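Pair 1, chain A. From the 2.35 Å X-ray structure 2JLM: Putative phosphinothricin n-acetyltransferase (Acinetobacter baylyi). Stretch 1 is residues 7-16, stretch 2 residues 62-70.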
# COMPACT_ATOMS: atom_id res chain seq x y z
N THR A 7 6.88 21.81 30.16
CA THR A 7 6.23 20.99 29.14
C THR A 7 7.18 20.10 28.33
O THR A 7 8.31 20.47 28.04
CB THR A 7 5.40 21.84 28.16
OG1 THR A 7 4.49 20.99 27.44
CG2 THR A 7 6.29 22.58 27.18
N THR A 8 6.68 18.92 27.99
CA THR A 8 7.38 18.02 27.08
C THR A 8 6.81 18.20 25.69
O THR A 8 5.63 17.95 25.45
CB THR A 8 7.22 16.55 27.48
OG1 THR A 8 7.86 16.32 28.74
CG2 THR A 8 7.86 15.65 26.43
N LEU A 9 7.66 18.66 24.78
CA LEU A 9 7.27 18.79 23.39
C LEU A 9 7.44 17.42 22.74
O LEU A 9 8.43 16.73 22.97
CB LEU A 9 8.17 19.81 22.70
CG LEU A 9 7.69 20.36 21.36
CD1 LEU A 9 6.45 21.19 21.56
CD2 LEU A 9 8.79 21.18 20.71
N PHE A 10 6.46 17.01 21.94
CA PHE A 10 6.56 15.71 21.27
C PHE A 10 5.82 15.73 19.95
O PHE A 10 4.91 16.54 19.74
CB PHE A 10 5.99 14.60 22.15
CG PHE A 10 4.49 14.51 22.12
CD1 PHE A 10 3.86 13.64 21.24
CD2 PHE A 10 3.72 15.30 22.95
CE1 PHE A 10 2.48 13.56 21.20
CE2 PHE A 10 2.34 15.22 22.92
CZ PHE A 10 1.72 14.35 22.05
N ARG A 11 6.21 14.82 19.06
CA ARG A 11 5.55 14.68 17.77
C ARG A 11 5.24 13.20 17.53
O ARG A 11 5.81 12.34 18.19
CB ARG A 11 6.46 15.18 16.65
CG ARG A 11 7.66 14.26 16.42
CD ARG A 11 8.61 14.83 15.38
NE ARG A 11 9.96 14.30 15.56
CZ ARG A 11 10.52 13.40 14.75
NH1 ARG A 11 9.85 12.94 13.70
NH2 ARG A 11 11.74 12.96 15.00
N PHE A 12 4.36 12.93 16.57
CA PHE A 12 4.02 11.57 16.19
C PHE A 12 4.98 11.06 15.14
O PHE A 12 5.46 11.82 14.31
CB PHE A 12 2.58 11.50 15.65
CG PHE A 12 1.53 11.65 16.71
CD1 PHE A 12 0.48 12.53 16.53
CD2 PHE A 12 1.59 10.90 17.88
CE1 PHE A 12 -0.49 12.67 17.51
CE2 PHE A 12 0.62 11.03 18.86
CZ PHE A 12 -0.41 11.92 18.68
N VAL A 13 5.27 9.77 15.19
CA VAL A 13 6.07 9.12 14.17
C VAL A 13 5.49 7.74 13.85
O VAL A 13 4.80 7.14 14.66
CB VAL A 13 7.51 8.94 14.65
CG1 VAL A 13 7.55 8.01 15.83
CG2 VAL A 13 8.37 8.39 13.53
N GLU A 14 5.77 7.25 12.65
CA GLU A 14 5.46 5.88 12.29
C GLU A 14 6.63 5.00 12.68
O GLU A 14 7.70 5.08 12.08
CB GLU A 14 5.22 5.77 10.78
CG GLU A 14 4.06 6.63 10.29
CD GLU A 14 2.77 6.33 11.04
OE1 GLU A 14 2.29 5.18 10.97
OE2 GLU A 14 2.24 7.24 11.71
N CYS A 15 6.45 4.16 13.70
CA CYS A 15 7.54 3.31 14.14
C CYS A 15 7.96 2.27 13.10
O CYS A 15 7.12 1.68 12.42
CB CYS A 15 7.20 2.64 15.47
SG CYS A 15 7.03 3.83 16.79
N THR A 16 9.27 2.07 13.00
CA THR A 16 9.85 1.09 12.09
C THR A 16 10.75 0.18 12.90
O THR A 16 11.23 0.56 13.98
CB THR A 16 10.70 1.76 10.98
OG1 THR A 16 12.01 2.05 11.48
CG2 THR A 16 10.04 3.06 10.51
N PRO A 62 -0.80 -0.57 12.00
CA PRO A 62 -0.02 0.64 12.29
C PRO A 62 0.76 0.51 13.60
O PRO A 62 0.33 -0.19 14.51
CB PRO A 62 -1.08 1.73 12.40
CG PRO A 62 -2.34 1.00 12.79
CD PRO A 62 -2.25 -0.37 12.20
N ILE A 63 1.91 1.16 13.67
CA ILE A 63 2.59 1.37 14.94
C ILE A 63 2.87 2.86 15.06
O ILE A 63 3.75 3.38 14.38
CB ILE A 63 3.90 0.56 15.05
CG1 ILE A 63 3.73 -0.85 14.49
CG2 ILE A 63 4.38 0.48 16.49
CD1 ILE A 63 5.01 -1.68 14.57
N ILE A 64 2.10 3.54 15.90
CA ILE A 64 2.20 4.99 16.03
C ILE A 64 2.98 5.37 17.29
O ILE A 64 2.61 4.99 18.40
CB ILE A 64 0.81 5.65 16.06
CG1 ILE A 64 0.02 5.29 14.80
CG2 ILE A 64 0.94 7.16 16.15
CD1 ILE A 64 -1.41 5.88 14.77
N GLY A 65 4.07 6.10 17.11
CA GLY A 65 4.94 6.44 18.22
C GLY A 65 4.89 7.91 18.58
O GLY A 65 4.44 8.75 17.79
N ALA A 66 5.36 8.23 19.78
CA ALA A 66 5.47 9.62 20.21
C ALA A 66 6.92 9.87 20.59
O ALA A 66 7.52 9.10 21.35
CB ALA A 66 4.55 9.90 21.39
N VAL A 67 7.50 10.93 20.03
CA VAL A 67 8.92 11.19 20.21
C VAL A 67 9.17 12.59 20.75
O VAL A 67 8.52 13.54 20.34
CB VAL A 67 9.68 10.96 18.90
CG1 VAL A 67 11.09 11.45 19.02
CG2 VAL A 67 9.66 9.48 18.55
N ASN A 68 10.09 12.70 21.70
CA ASN A 68 10.42 14.01 22.28
C ASN A 68 11.41 14.78 21.40
O ASN A 68 12.04 14.21 20.50
CB ASN A 68 10.92 13.89 23.73
CG ASN A 68 12.28 13.22 23.85
OD1 ASN A 68 12.95 12.95 22.86
ND2 ASN A 68 12.70 12.95 25.08
N GLU A 69 11.52 16.08 21.66
CA GLU A 69 12.36 16.98 20.86
C GLU A 69 13.70 16.31 20.53
O GLU A 69 14.23 16.49 19.44
CB GLU A 69 12.58 18.30 21.61
CG GLU A 69 12.96 19.48 20.73
CD GLU A 69 14.46 19.62 20.52
N VAL A 70 14.20 15.52 21.47
CA VAL A 70 15.51 14.87 21.36
C VAL A 70 15.52 13.55 20.56
O VAL A 70 16.58 13.05 20.19
CB VAL A 70 16.09 14.64 22.77
CG1 VAL A 70 17.32 13.75 22.72
CG2 VAL A 70 16.41 15.98 23.43
O HOH W 1 11.74 14.96 17.43
O HOH W 2 2.63 2.72 11.31

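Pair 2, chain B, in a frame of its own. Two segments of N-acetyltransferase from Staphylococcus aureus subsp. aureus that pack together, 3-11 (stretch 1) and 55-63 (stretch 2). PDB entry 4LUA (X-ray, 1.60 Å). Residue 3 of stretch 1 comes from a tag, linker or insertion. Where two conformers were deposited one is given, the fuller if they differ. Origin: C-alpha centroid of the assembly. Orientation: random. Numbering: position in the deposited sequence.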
# COMPACT_ATOMS: atom_id res chain seq x y z
N ALA B 3 -17.25 -9.25 -6.34
CA ALA B 3 -16.63 -8.41 -7.38
C ALA B 3 -15.57 -9.12 -8.26
O ALA B 3 -14.79 -9.97 -7.80
CB ALA B 3 -16.07 -7.12 -6.79
N MET B 4 -15.56 -8.75 -9.53
CA MET B 4 -14.70 -9.35 -10.54
C MET B 4 -13.50 -8.42 -10.83
O MET B 4 -13.69 -7.42 -11.55
CB MET B 4 -15.52 -9.48 -11.81
CG MET B 4 -14.83 -10.22 -12.89
SD MET B 4 -14.79 -11.95 -12.38
CE MET B 4 -14.18 -12.70 -13.88
N ILE B 5 -12.30 -8.73 -10.32
CA ILE B 5 -11.15 -7.87 -10.44
C ILE B 5 -10.00 -8.54 -11.17
O ILE B 5 -9.69 -9.74 -10.96
CB ILE B 5 -10.67 -7.45 -9.01
CG1 ILE B 5 -11.68 -6.41 -8.50
CG2 ILE B 5 -9.32 -6.83 -9.01
CD1 ILE B 5 -12.59 -7.06 -7.56
N GLU B 6 -9.31 -7.74 -11.97
CA GLU B 6 -8.03 -8.13 -12.57
C GLU B 6 -6.94 -7.32 -11.87
O GLU B 6 -7.14 -6.11 -11.64
CB GLU B 6 -7.99 -7.80 -14.08
CG GLU B 6 -6.60 -8.19 -14.69
CD GLU B 6 -6.42 -7.73 -16.12
OE1 GLU B 6 -7.37 -7.17 -16.73
OE2 GLU B 6 -5.32 -7.95 -16.68
N ILE B 7 -5.84 -7.94 -11.44
CA ILE B 7 -4.74 -7.18 -10.86
C ILE B 7 -3.69 -7.02 -11.97
O ILE B 7 -3.24 -8.00 -12.58
CB ILE B 7 -4.17 -7.92 -9.65
CG1 ILE B 7 -5.27 -8.00 -8.55
CG2 ILE B 7 -2.89 -7.17 -9.16
CD1 ILE B 7 -4.83 -8.81 -7.29
N LYS B 8 -3.37 -5.75 -12.27
CA LYS B 8 -2.47 -5.39 -13.36
C LYS B 8 -1.27 -4.66 -12.82
O LYS B 8 -1.33 -4.00 -11.77
CB LYS B 8 -3.17 -4.45 -14.38
CG LYS B 8 -4.44 -5.02 -15.07
CD LYS B 8 -5.02 -4.06 -16.18
CE LYS B 8 -6.55 -4.26 -16.43
NZ LYS B 8 -7.20 -3.53 -17.62
N THR B 9 -0.16 -4.78 -13.52
CA THR B 9 0.99 -3.96 -13.19
C THR B 9 0.73 -2.64 -13.90
O THR B 9 0.40 -2.59 -15.10
CB THR B 9 2.32 -4.59 -13.65
OG1 THR B 9 2.59 -5.78 -12.88
CG2 THR B 9 3.46 -3.63 -13.37
N LEU B 10 0.93 -1.54 -13.18
CA LEU B 10 0.71 -0.21 -13.74
C LEU B 10 2.03 0.32 -14.22
O LEU B 10 3.09 0.01 -13.66
CB LEU B 10 0.13 0.74 -12.68
CG LEU B 10 -1.15 0.23 -12.01
CD1 LEU B 10 -1.71 1.38 -11.13
CD2 LEU B 10 -2.17 -0.19 -13.14
N THR B 11 1.98 1.11 -15.28
CA THR B 11 3.16 1.79 -15.81
C THR B 11 2.87 3.29 -15.99
O THR B 11 1.82 3.78 -15.56
CB THR B 11 3.60 1.19 -17.15
OG1 THR B 11 2.71 1.63 -18.19
CG2 THR B 11 3.62 -0.35 -17.08
N CYS B 55 10.38 0.05 -7.58
CA CYS B 55 9.05 0.24 -7.07
C CYS B 55 8.17 -0.36 -8.13
O CYS B 55 8.23 0.09 -9.29
CB CYS B 55 8.73 1.72 -7.02
SG CYS B 55 7.22 2.10 -6.19
N ILE B 56 7.37 -1.33 -7.77
CA ILE B 56 6.40 -1.87 -8.69
C ILE B 56 5.02 -1.50 -8.16
O ILE B 56 4.74 -1.62 -6.96
CB ILE B 56 6.54 -3.40 -8.88
CG1 ILE B 56 5.52 -3.88 -9.91
CG2 ILE B 56 6.24 -4.16 -7.62
CD1 ILE B 56 5.76 -5.28 -10.41
N VAL B 57 4.16 -1.03 -9.04
CA VAL B 57 2.82 -0.56 -8.67
C VAL B 57 1.74 -1.44 -9.25
O VAL B 57 1.76 -1.77 -10.45
CB VAL B 57 2.63 0.91 -9.17
CG1 VAL B 57 1.24 1.44 -8.75
CG2 VAL B 57 3.78 1.80 -8.66
N PHE B 58 0.77 -1.83 -8.41
CA PHE B 58 -0.30 -2.71 -8.88
C PHE B 58 -1.63 -2.00 -8.82
O PHE B 58 -1.87 -1.21 -7.84
CB PHE B 58 -0.36 -3.92 -7.92
CG PHE B 58 0.96 -4.66 -7.83
CD1 PHE B 58 1.40 -5.35 -8.95
CD2 PHE B 58 1.74 -4.69 -6.64
CE1 PHE B 58 2.63 -6.04 -8.93
CE2 PHE B 58 2.96 -5.40 -6.60
CZ PHE B 58 3.40 -6.06 -7.73
N GLY B 59 -2.50 -2.32 -9.79
CA GLY B 59 -3.86 -1.76 -9.75
C GLY B 59 -4.91 -2.85 -9.87
O GLY B 59 -4.71 -3.80 -10.59
N CYS B 60 -6.00 -2.72 -9.12
CA CYS B 60 -7.12 -3.65 -9.27
C CYS B 60 -8.15 -2.98 -10.17
O CYS B 60 -8.62 -1.84 -9.92
CB CYS B 60 -7.80 -3.82 -7.91
SG CYS B 60 -6.63 -4.57 -6.72
N TYR B 61 -8.54 -3.71 -11.22
CA TYR B 61 -9.55 -3.19 -12.16
C TYR B 61 -10.83 -4.00 -12.09
O TYR B 61 -10.79 -5.23 -12.14
CB TYR B 61 -9.02 -3.20 -13.60
CG TYR B 61 -8.02 -2.10 -13.89
CD1 TYR B 61 -8.43 -0.96 -14.56
CD2 TYR B 61 -6.70 -2.19 -13.45
CE1 TYR B 61 -7.54 0.05 -14.79
CE2 TYR B 61 -5.80 -1.20 -13.71
CZ TYR B 61 -6.23 -0.09 -14.36
OH TYR B 61 -5.35 0.95 -14.67
N GLU B 62 -11.95 -3.28 -12.09
CA GLU B 62 -13.27 -3.91 -12.35
C GLU B 62 -13.71 -3.32 -13.67
O GLU B 62 -14.02 -2.12 -13.74
CB GLU B 62 -14.23 -3.51 -11.24
CG GLU B 62 -15.53 -4.28 -11.23
CD GLU B 62 -16.40 -3.87 -10.06
OE1 GLU B 62 -16.04 -2.87 -9.38
OE2 GLU B 62 -17.42 -4.55 -9.81
N ASN B 63 -13.71 -4.17 -14.71
CA ASN B 63 -14.05 -3.74 -16.08
C ASN B 63 -13.08 -2.63 -16.53
O ASN B 63 -11.89 -2.89 -16.66
CB ASN B 63 -15.53 -3.34 -16.23
CG ASN B 63 -15.90 -3.07 -17.67
OD1 ASN B 63 -15.23 -3.54 -18.60
ND2 ASN B 63 -16.98 -2.32 -17.88
O HOH W 3 -13.61 -6.97 -14.14
O HOH W 4 -17.43 -6.86 -10.83
O HOH W 5 -9.45 -1.92 -17.92
O HOH W 6 4.95 -0.73 -11.89

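Both pairs are two antiparallel strands laid side by side, their N-to-C directions 147° apart in pair 1 and 150° in pair 2, and the central backbones superpose to 0.5 Å. The register is identical. A:Arg11 faces A:Val67 as B:Glu6 faces B:Tyr61, and A:Val13 faces A:Gly65 as B:Lys8 faces B:Gly59; each of these couples closes a two-bond ring. In pair 1, A:Val13 N reaches A:Gly65 O at 2.9 Å and A:Gly65 N returns to A:Val13 O at 2.8 Å; in pair 2, B:Lys8 N to B:Gly59 O is 2.9 Å and B:Gly59 N to B:Lys8 O is 2.8 Å. A further bond extends the ladder in both, A:Cys15 N to A:Ile63 O and B:Leu10 N to B:Val57 O, each 2.9 Å.

The first rule is the glycine. A:Gly65 and B:Gly59 coincide, and so do the residues that fill the space above them. A:Cys15 and B:Leu10 both point CA-to-CB toward the opposing strand. A:Cys15 SG lies 3.6 Å from A:Gly65 CA, and B:Leu10 CG lies 3.6 Å from B:Gly59 N. An ideal CB on the glycine would clash in either case, 2.6 Å from A:Cys15 SG or 3.0 Å from B:Leu10 CD2. The bare backbone is thus the seat for a neighbour's side chain.

On that same face the solutions then diverge. Pair 1 sets two small branched residues together, A:Val13 CG1 meeting A:Val67 CG2 at 3.7 Å. Pair 2 puts B:Lys8 and B:Tyr61 at these positions: the lysine chain extends over one ring face, with B:Lys8 CE 3.6 Å from B:Tyr61 CD2, and its charge adds a cation-pi interaction, B:Lys8 NZ standing 4.3 Å from the B:Tyr61 ring centroid. The longer B:Leu10 also reaches this ring at its edge, B:Leu10 CD2 being 3.8 Å from B:Tyr61 CE2.

On the face of A:Phe12 and B:Ile7, bulk is distributed differently. In pair 1 the aromatics sit on the first strand: A:Phe10 CD1 packs on A:Ala66 CB at 3.8 Å and A:Phe12 CD2 on A:Ile64 CG2 at 4.2 Å. In pair 2 the matching residues of stretch 1 are isoleucines. B:Ile7 CG2 lies 4.3 Å from B:Phe58 CB, and the one aromatic ring here, B:Phe58, sits on stretch 2, at the position of A:Ile64; B:Ile5 CG2 makes a contact of 3.5 Å with B:Cys60 CB. In these two pairs the side chains differ in size and chemistry at most matched positions, including the one packed against the glycine, while the glycine is the same in both.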